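Local coordinates for protein MymaA.19257.a.B3 (Mycobacterium marinum, PDB 6Q10) that is of unknown function but, as the soluble LytR_C-family domain of a predicted membrane protein, may act at the mycobacterial cell envelope, at residues A[23-28]-A[85-90]; A[30-35]-A[54-59]; A[76-81]-A[108-113]. All coordinates share one frame; numbering follows the deposited sequence.

Contact 1 (A[23-28]-A[85-90])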
loop_
_atom_site.group_PDB
_atom_site.type_symbol
_atom_site.label_atom_id
_atom_site.label_comp_id
_atom_site.label_asym_id
_atom_site.label_seq_id
_atom_site.Cartn_x
_atom_site.Cartn_y
_atom_site.Cartn_z
ATOM N N THR A 23 7.651 7.069 -8.442
ATOM C CA THR A 23 6.396 7.375 -9.120
ATOM C C THR A 23 5.422 6.222 -8.930
ATOM O O THR A 23 5.759 5.075 -9.280
ATOM C CB THR A 23 6.624 7.607 -10.603
ATOM O OG1 THR A 23 7.527 8.709 -10.762
ATOM C CG2 THR A 23 5.320 7.936 -11.274
ATOM N N PRO A 24 4.232 6.454 -8.365
ATOM C CA PRO A 24 3.298 5.342 -8.143
ATOM C C PRO A 24 2.826 4.764 -9.466
ATOM O O PRO A 24 2.699 5.463 -10.483
ATOM C CB PRO A 24 2.139 5.966 -7.363
ATOM C CG PRO A 24 2.599 7.341 -6.952
ATOM C CD PRO A 24 3.774 7.730 -7.785
ATOM N N ALA A 25 2.558 3.459 -9.420
ATOM C CA ALA A 25 2.013 2.712 -10.541
ATOM C C ALA A 25 0.603 3.158 -10.899
ATOM O O ALA A 25 -0.169 3.598 -10.051
ATOM C CB ALA A 25 1.961 1.219 -10.188
ATOM N N GLN A 26 0.241 2.983 -12.169
ATOM C CA GLN A 26 -1.177 2.987 -12.534
ATOM C C GLN A 26 -1.922 1.898 -11.763
ATOM O O GLN A 26 -1.475 0.747 -11.693
ATOM C CB GLN A 26 -1.344 2.765 -14.041
ATOM C CG GLN A 26 -0.647 3.818 -14.895
ATOM C CD GLN A 26 -1.200 5.236 -14.712
ATOM O OE1 GLN A 26 -0.488 6.139 -14.273
ATOM N NE2 GLN A 26 -2.453 5.437 -15.075
ATOM N N LEU A 27 -3.074 2.258 -11.197
ATOM C CA LEU A 27 -3.753 1.331 -10.295
ATOM C C LEU A 27 -4.149 0.032 -11.005
ATOM O O LEU A 27 -4.167 -1.037 -10.382
ATOM C CB LEU A 27 -4.995 2.004 -9.698
ATOM C CG LEU A 27 -4.725 3.362 -9.047
ATOM C CD1 LEU A 27 -6.020 3.873 -8.430
ATOM C CD2 LEU A 27 -3.604 3.263 -8.024
ATOM N N GLY A 28 -4.475 0.117 -12.285
ATOM C CA GLY A 28 -4.862 -1.027 -13.076
ATOM C C GLY A 28 -3.712 -1.870 -13.557
ATOM O O GLY A 28 -3.916 -2.799 -14.358
ATOM N N GLN A 85 8.103 -1.818 -6.649
ATOM C CA GLN A 85 8.175 -0.610 -5.832
ATOM C C GLN A 85 7.151 0.437 -6.264
ATOM O O GLN A 85 6.628 1.163 -5.411
ATOM C CB GLN A 85 9.596 -0.033 -5.822
ATOM C CG GLN A 85 10.099 0.565 -7.108
ATOM C CD GLN A 85 11.481 1.184 -6.931
ATOM O OE1 GLN A 85 12.174 0.908 -5.945
ATOM N NE2 GLN A 85 11.876 2.035 -7.874
ATOM N N ALA A 86 6.838 0.546 -7.564
ATOM C CA ALA A 86 5.831 1.536 -7.956
ATOM C C ALA A 86 4.444 1.142 -7.478
ATOM O O ALA A 86 3.649 2.011 -7.102
ATOM C CB ALA A 86 5.826 1.738 -9.473
ATOM N N THR A 87 4.125 -0.157 -7.475
ATOM C CA THR A 87 2.875 -0.575 -6.876
ATOM C C THR A 87 2.848 -0.260 -5.394
ATOM O O THR A 87 1.842 0.235 -4.871
ATOM C CB THR A 87 2.668 -2.061 -7.116
ATOM O OG1 THR A 87 2.475 -2.255 -8.526
ATOM C CG2 THR A 87 1.443 -2.544 -6.370
ATOM N N ALA A 88 3.949 -0.529 -4.702
ATOM C CA ALA A 88 3.982 -0.222 -3.280
ATOM C C ALA A 88 3.780 1.272 -3.041
ATOM O O ALA A 88 3.110 1.666 -2.082
ATOM C CB ALA A 88 5.309 -0.684 -2.679
ATOM N N ALA A 89 4.323 2.114 -3.929
ATOM C CA ALA A 89 4.142 3.558 -3.778
ATOM C C ALA A 89 2.676 3.931 -3.923
ATOM O O ALA A 89 2.195 4.856 -3.254
ATOM C CB ALA A 89 4.981 4.301 -4.814
ATOM N N ALA A 90 1.966 3.258 -4.845
ATOM C CA ALA A 90 0.540 3.504 -5.015
ATOM C C ALA A 90 -0.245 3.074 -3.777
ATOM O O ALA A 90 -1.115 3.815 -3.304
ATOM C CB ALA A 90 0.021 2.766 -6.269
#
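A25 and A86 meet through backbone and methyl groups alike. The N-H of A25 donates to the carbonyl O of A86, N to O 2.9 Å and fairly straight at 163°, although it comes in from well above the carbonyl plane. A90 N, the regular donor one helical turn later, reaches A86 O from the opposite face, and a single oxygen therefore serves both helix and loop. Around this bond the packing is close. P24 CB lies 3.7 Å from A90 N, and A25 CB rests 4.0 Å from A86 CB. Alanine suits positions 86, 89 and 90 because a methyl lets the loop backbone come up to the helix; proline, which has no N-H to satisfy, offers ring carbon to the methyls of A89 and A90. The contact thins toward its ends. L27 brings only CD2 near A90 CB, at 4.1 Å. On the solvent side T23 has CB directed away from the helix and touches A86 CB through its carbonyl O, at 3.3 Å. L134 packs on P24 and F56 on L27, while A88 meets I78 and F80 of strand 76-80, which places helix 85-94 between this loop and the sheet.

Contact 2 (A[30-35]-A[54-59])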
loop_
_atom_site.group_PDB
_atom_site.type_symbol
_atom_site.label_atom_id
_atom_site.label_comp_id
_atom_site.label_asym_id
_atom_site.label_seq_id
_atom_site.Cartn_x
_atom_site.Cartn_y
_atom_site.Cartn_z
ATOM N N THR A 30 -1.404 -3.090 -11.161
ATOM C CA THR A 30 -0.872 -3.506 -9.874
ATOM C C THR A 30 -1.274 -4.940 -9.564
ATOM O O THR A 30 -2.240 -5.470 -10.110
ATOM C CB THR A 30 -1.350 -2.600 -8.720
ATOM O OG1 THR A 30 -2.780 -2.658 -8.609
ATOM C CG2 THR A 30 -0.892 -1.136 -8.897
ATOM N N LYS A 31 -0.516 -5.563 -8.661
ATOM C CA LYS A 31 -0.770 -6.929 -8.197
ATOM C C LYS A 31 -0.658 -6.898 -6.671
ATOM O O LYS A 31 0.404 -7.194 -6.113
ATOM C CB LYS A 31 0.207 -7.893 -8.819
ATOM N N VAL A 32 -1.751 -6.568 -5.988
ATOM C CA VAL A 32 -1.766 -6.387 -4.535
ATOM C C VAL A 32 -2.470 -7.545 -3.839
ATOM O O VAL A 32 -3.527 -8.010 -4.283
ATOM C CB VAL A 32 -2.455 -5.050 -4.168
ATOM C CG1 VAL A 32 -2.581 -4.867 -2.668
ATOM C CG2 VAL A 32 -1.666 -3.889 -4.735
ATOM N N ARG A 33 -1.879 -8.000 -2.736
ATOM C CA ARG A 33 -2.462 -8.981 -1.834
ATOM C C ARG A 33 -2.676 -8.281 -0.509
ATOM O O ARG A 33 -1.740 -7.690 0.015
ATOM C CB ARG A 33 -1.538 -10.175 -1.608
ATOM C CG ARG A 33 -1.077 -10.893 -2.824
ATOM C CD ARG A 33 -0.394 -12.192 -2.359
ATOM N NE ARG A 33 0.275 -12.894 -3.453
ATOM C CZ ARG A 33 1.541 -12.687 -3.816
ATOM N NH1 ARG A 33 2.285 -11.794 -3.171
ATOM N NH2 ARG A 33 2.065 -13.363 -4.830
ATOM N N VAL A 34 -3.892 -8.351 0.036
ATOM C CA VAL A 34 -4.180 -7.805 1.367
ATOM C C VAL A 34 -4.127 -8.961 2.356
ATOM O O VAL A 34 -4.810 -9.971 2.172
ATOM C CB VAL A 34 -5.544 -7.106 1.407
ATOM C CG1 VAL A 34 -5.741 -6.451 2.788
ATOM C CG2 VAL A 34 -5.628 -6.063 0.292
ATOM N N LEU A 35 -3.275 -8.838 3.369
ATOM C CA LEU A 35 -3.031 -9.908 4.336
ATOM C C LEU A 35 -3.466 -9.430 5.713
ATOM O O LEU A 35 -3.035 -8.374 6.172
ATOM C CB LEU A 35 -1.546 -10.332 4.352
ATOM C CG LEU A 35 -0.996 -10.809 2.994
ATOM C CD1 LEU A 35 0.461 -11.161 3.093
ATOM C CD2 LEU A 35 -1.798 -12.014 2.476
ATOM N N LEU A 54 -11.371 1.747 -5.705
ATOM C CA LEU A 54 -10.526 2.874 -6.089
ATOM C C LEU A 54 -9.888 2.698 -7.454
ATOM O O LEU A 54 -9.327 3.656 -7.994
ATOM C CB LEU A 54 -9.404 3.089 -5.063
ATOM C CG LEU A 54 -9.821 3.507 -3.663
ATOM C CD1 LEU A 54 -8.602 3.391 -2.799
ATOM C CD2 LEU A 54 -10.384 4.925 -3.654
ATOM N N GLY A 55 -9.927 1.502 -8.021
ATOM C CA GLY A 55 -9.331 1.281 -9.316
ATOM C C GLY A 55 -8.160 0.328 -9.330
ATOM O O GLY A 55 -7.621 0.084 -10.415
ATOM N N PHE A 56 -7.733 -0.209 -8.179
ATOM C CA PHE A 56 -6.681 -1.225 -8.171
ATOM C C PHE A 56 -7.221 -2.501 -8.796
ATOM O O PHE A 56 -8.347 -2.896 -8.518
ATOM C CB PHE A 56 -6.207 -1.539 -6.750
ATOM C CG PHE A 56 -5.369 -0.452 -6.109
ATOM C CD1 PHE A 56 -5.979 0.668 -5.536
ATOM C CD2 PHE A 56 -3.982 -0.578 -6.027
ATOM C CE1 PHE A 56 -5.192 1.658 -4.922
ATOM C CE2 PHE A 56 -3.216 0.426 -5.410
ATOM C CZ PHE A 56 -3.828 1.511 -4.851
ATOM N N THR A 57 -6.419 -3.139 -9.644
ATOM C CA THR A 57 -6.760 -4.475 -10.109
ATOM C C THR A 57 -7.118 -5.327 -8.909
ATOM O O THR A 57 -6.438 -5.268 -7.887
ATOM C CB THR A 57 -5.586 -5.075 -10.866
ATOM O OG1 THR A 57 -5.274 -4.203 -11.957
ATOM C CG2 THR A 57 -5.956 -6.446 -11.405
ATOM N N GLN A 58 -8.212 -6.086 -9.026
ATOM C CA GLN A 58 -8.788 -6.772 -7.877
ATOM C C GLN A 58 -7.725 -7.390 -6.975
ATOM O O GLN A 58 -7.056 -8.352 -7.373
ATOM C CB GLN A 58 -9.753 -7.861 -8.330
ATOM C CG GLN A 58 -10.165 -8.822 -7.213
ATOM C CD GLN A 58 -11.259 -8.266 -6.325
ATOM O OE1 GLN A 58 -12.442 -8.373 -6.652
ATOM N NE2 GLN A 58 -10.877 -7.693 -5.185
ATOM N N PRO A 59 -7.551 -6.885 -5.765
ATOM C CA PRO A 59 -6.560 -7.480 -4.869
ATOM C C PRO A 59 -7.075 -8.778 -4.285
ATOM O O PRO A 59 -8.274 -9.055 -4.259
ATOM C CB PRO A 59 -6.376 -6.421 -3.773
ATOM C CG PRO A 59 -6.798 -5.181 -4.392
ATOM C CD PRO A 59 -7.941 -5.544 -5.286
HETATM O O HOH W 1 -3.933 -4.896 -7.275
HETATM O O HOH W 2 -3.129 -5.579 -12.781
#
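T30 and T57 are joined through two waters rather than by any direct hydrogen bond between their segments. The first water donates to T30 OG1, the water oxygen 2.8 Å from T30 OG1, and to the carbonyl O of T57, and it accepts the backbone N-H of V32, 3.0 Å from V32 N. Three polar groups of the two segments thus share one solvent molecule. The second water donates to the carbonyl O of T30 at 2.8 Å and accepts the hydroxyl of T57, with OG1 2.7 Å away. Threonine fits position 30 because its hydroxyl both gives and receives: it donates to the carbonyl O of L27 while accepting from the first water. A chi1 of 61° sets OG1 between the backbone N and the carbonyl carbon, where it meets both that water and the rim of F56, a polar atom at the ring edge near its plane, OG1 to CD2 3.5 Å.

The apolar group begins with V32, which sends CG2 to F56 CD2 at 4.2 Å. V32 also pairs with P59, CB facing CB, and the backbones close in until V32 O is 3.1 Å from P59 CA. Further along the strand V34 and P59 lie side by side pointing the same way, V34 CG2 to P59 CB 4.1 Å. The branched valines are at home in an extended strand, and the compact proline ring packs against them. L51 of helix 43-54 packs on V34, F56 and P59.

G55 ends that helix with a Schellman motif, at a positive phi of 115° that glycine adopts readily, and the chain then turns toward strand 60-63, whose T60 bonds to the backbones of V32 and V34. Strand 32-36, helix 43-54 and the parallel neighbour 60-63 form a beta-alpha-beta crossover, in which 54-59 links helix to second strand, packed here against the first.

Contact 3 (A[76-81]-A[108-113])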
loop_
_atom_site.group_PDB
_atom_site.type_symbol
_atom_site.label_atom_id
_atom_site.label_comp_id
_atom_site.label_asym_id
_atom_site.label_seq_id
_atom_site.Cartn_x
_atom_site.Cartn_y
_atom_site.Cartn_z
ATOM N N GLY A 76 0.301 -1.350 10.003
ATOM C CA GLY A 76 0.547 -2.452 9.092
ATOM C C GLY A 76 1.844 -2.272 8.336
ATOM O O GLY A 76 2.686 -1.474 8.695
ATOM N N GLN A 77 1.998 -3.062 7.275
ATOM C CA GLN A 77 3.233 -3.077 6.495
ATOM C C GLN A 77 2.887 -3.137 5.024
ATOM O O GLN A 77 1.824 -3.633 4.650
ATOM C CB GLN A 77 4.123 -4.299 6.818
ATOM C CG GLN A 77 4.520 -4.341 8.247
ATOM C CD GLN A 77 5.245 -5.612 8.619
ATOM O OE1 GLN A 77 5.129 -6.647 7.945
ATOM N NE2 GLN A 77 6.006 -5.540 9.716
ATOM N N ILE A 78 3.782 -2.628 4.185
ATOM C CA ILE A 78 3.719 -2.877 2.751
ATOM C C ILE A 78 5.000 -3.599 2.377
ATOM O O ILE A 78 6.096 -3.078 2.617
ATOM C CB ILE A 78 3.552 -1.585 1.945
ATOM C CG1 ILE A 78 2.265 -0.876 2.361
ATOM C CG2 ILE A 78 3.492 -1.897 0.431
ATOM C CD1 ILE A 78 2.133 0.540 1.761
ATOM N N ARG A 79 4.865 -4.821 1.863
ATOM C CA ARG A 79 6.007 -5.686 1.564
ATOM C C ARG A 79 6.096 -5.873 0.055
ATOM O O ARG A 79 5.080 -6.130 -0.604
ATOM C CB ARG A 79 5.873 -7.041 2.246
ATOM C CG ARG A 79 5.648 -7.012 3.753
ATOM C CD ARG A 79 5.410 -8.433 4.230
ATOM N NE ARG A 79 5.042 -8.437 5.648
ATOM C CZ ARG A 79 4.340 -9.393 6.235
ATOM N NH1 ARG A 79 3.924 -10.446 5.536
ATOM N NH2 ARG A 79 4.042 -9.297 7.537
ATOM N N PHE A 80 7.301 -5.742 -0.490
ATOM C CA PHE A 80 7.456 -5.733 -1.946
ATOM C C PHE A 80 8.899 -6.052 -2.283
ATOM O O PHE A 80 9.785 -6.017 -1.426
ATOM C CB PHE A 80 7.081 -4.362 -2.533
ATOM C CG PHE A 80 7.843 -3.231 -1.909
ATOM C CD1 PHE A 80 8.975 -2.718 -2.510
ATOM C CD2 PHE A 80 7.420 -2.679 -0.711
ATOM C CE1 PHE A 80 9.680 -1.683 -1.925
ATOM C CE2 PHE A 80 8.122 -1.636 -0.125
ATOM C CZ PHE A 80 9.259 -1.149 -0.732
ATOM N N GLY A 81 9.129 -6.360 -3.554
ATOM C CA GLY A 81 10.461 -6.420 -4.104
ATOM C C GLY A 81 10.695 -5.220 -5.011
ATOM O O GLY A 81 9.785 -4.458 -5.317
ATOM N N ASP A 108 6.565 -8.751 -9.120
ATOM C CA ASP A 108 6.086 -7.397 -8.903
ATOM C C ASP A 108 4.896 -7.335 -7.949
ATOM O O ASP A 108 4.230 -6.298 -7.869
ATOM C CB ASP A 108 5.741 -6.746 -10.253
ATOM C CG ASP A 108 4.702 -7.517 -11.027
ATOM O OD1 ASP A 108 4.225 -8.570 -10.559
ATOM O OD2 ASP A 108 4.359 -7.076 -12.140
ATOM N N SER A 109 4.620 -8.419 -7.231
ATOM C CA SER A 109 3.502 -8.416 -6.312
ATOM C C SER A 109 3.853 -7.600 -5.078
ATOM O O SER A 109 5.025 -7.434 -4.708
ATOM C CB SER A 109 3.144 -9.836 -5.890
ATOM O OG SER A 109 4.200 -10.420 -5.132
ATOM N N VAL A 110 2.808 -7.101 -4.430
ATOM C CA VAL A 110 2.950 -6.302 -3.221
ATOM C C VAL A 110 1.934 -6.778 -2.191
ATOM O O VAL A 110 0.761 -6.995 -2.526
ATOM C CB VAL A 110 2.727 -4.822 -3.563
ATOM C CG1 VAL A 110 2.696 -3.996 -2.282
ATOM C CG2 VAL A 110 3.833 -4.336 -4.518
ATOM N N ASP A 111 2.377 -6.946 -0.937
ATOM C CA ASP A 111 1.475 -7.316 0.147
ATOM C C ASP A 111 1.189 -6.092 1.013
ATOM O O ASP A 111 2.122 -5.492 1.545
ATOM C CB ASP A 111 2.087 -8.416 1.007
ATOM C CG ASP A 111 2.428 -9.683 0.211
ATOM O OD1 ASP A 111 1.797 -9.919 -0.829
ATOM O OD2 ASP A 111 3.330 -10.437 0.625
ATOM N N LEU A 112 -0.098 -5.750 1.175
ATOM C CA LEU A 112 -0.556 -4.774 2.159
ATOM C C LEU A 112 -0.997 -5.573 3.376
ATOM O O LEU A 112 -1.957 -6.345 3.300
ATOM C CB LEU A 112 -1.704 -3.929 1.612
ATOM C CG LEU A 112 -2.374 -3.058 2.667
ATOM C CD1 LEU A 112 -1.392 -2.048 3.298
ATOM C CD2 LEU A 112 -3.558 -2.345 1.983
ATOM N N VAL A 113 -0.235 -5.463 4.470
ATOM C CA VAL A 113 -0.448 -6.257 5.670
ATOM C C VAL A 113 -1.139 -5.382 6.701
ATOM O O VAL A 113 -0.589 -4.352 7.107
ATOM C CB VAL A 113 0.880 -6.796 6.217
ATOM C CG1 VAL A 113 0.597 -7.800 7.359
ATOM C CG2 VAL A 113 1.654 -7.468 5.079
HETATM O O HOH W 3 4.367 -11.395 2.868
HETATM O O HOH W 4 7.305 -6.701 -5.677
#
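R79 and V113 cross obliquely, the methyl CG2 of V113 lying over the centre of the guanidinium face, 3.5 Å from R79 CZ. Beneath these side chains the two antiparallel strands, 173° apart in direction, exchange four backbone hydrogen bonds: Q77 pairs with V113, and R79 with D111. R79 N to D111 O, at 2.8 Å, is representative. On the other face, that of I78, F80, V110 and L112, the contacts are purely apolar. I78 CG2 comes to 3.5 Å from V110 CG1, and V110 CG2 meets F80 CB at 3.8 Å. Bulky apolar residues, three branched aliphatics and one aromatic, suit this face, which A88 and V91 of helix 85-94 cover. G76, at a phi of 151° suited to glycine, brings its CA to 3.0 Å from the V113 carbonyl O, where a side chain would have no room.

The next shell fixes the arginine. Its CG is anti to the carbonyl carbon (chi1 -54°), and from there an extended chain carries the guanidinium to Q77, whose OE1 lies in its plane and accepts side-on from both R79 NE and NH2, each 2.9 Å away. Q77 NE2 in turn bonds to Y67 OH, which helps hold the amide in position. On the remaining nitrogen, NH1 donates to a water that donates onward to D111 OD2, 2.7 Å from the water. D64 makes a salt bridge with R79 NH1; R105 and R33 do so with D111.

All the touching residues are buried, yet one side of the sheet carries charge. The arginine has its carboxylate partner in D64 and the aspartate has two arginines, which probably keeps both ionised, with a water bridging R79 NH1 and D111 OD2 and the V113 methyl shielding one guanidinium face.

How the contacts relate
All three contacts are largely buried, but their edges differ: contacts 1 and 2 each reach the surface at a threonine, whereas every touching residue of contact 3 is buried. Contacts 2 and 3 belong to the same sheet, since strands 32-36 and 110-114 are neighbours and R33 and L35 probably bond to L112. Contact 1 lies against both: L27 of its loop probably bonds to T57, and T87 and A88 of its helix pack on V110, F80 and I78. The chemistry follows place. Loop against helix relies on methyls and one shared carbonyl, the crossover loop on bridging waters and apolar packing, and the strands on a backbone ladder with one apolar face and one mixing charge with V113.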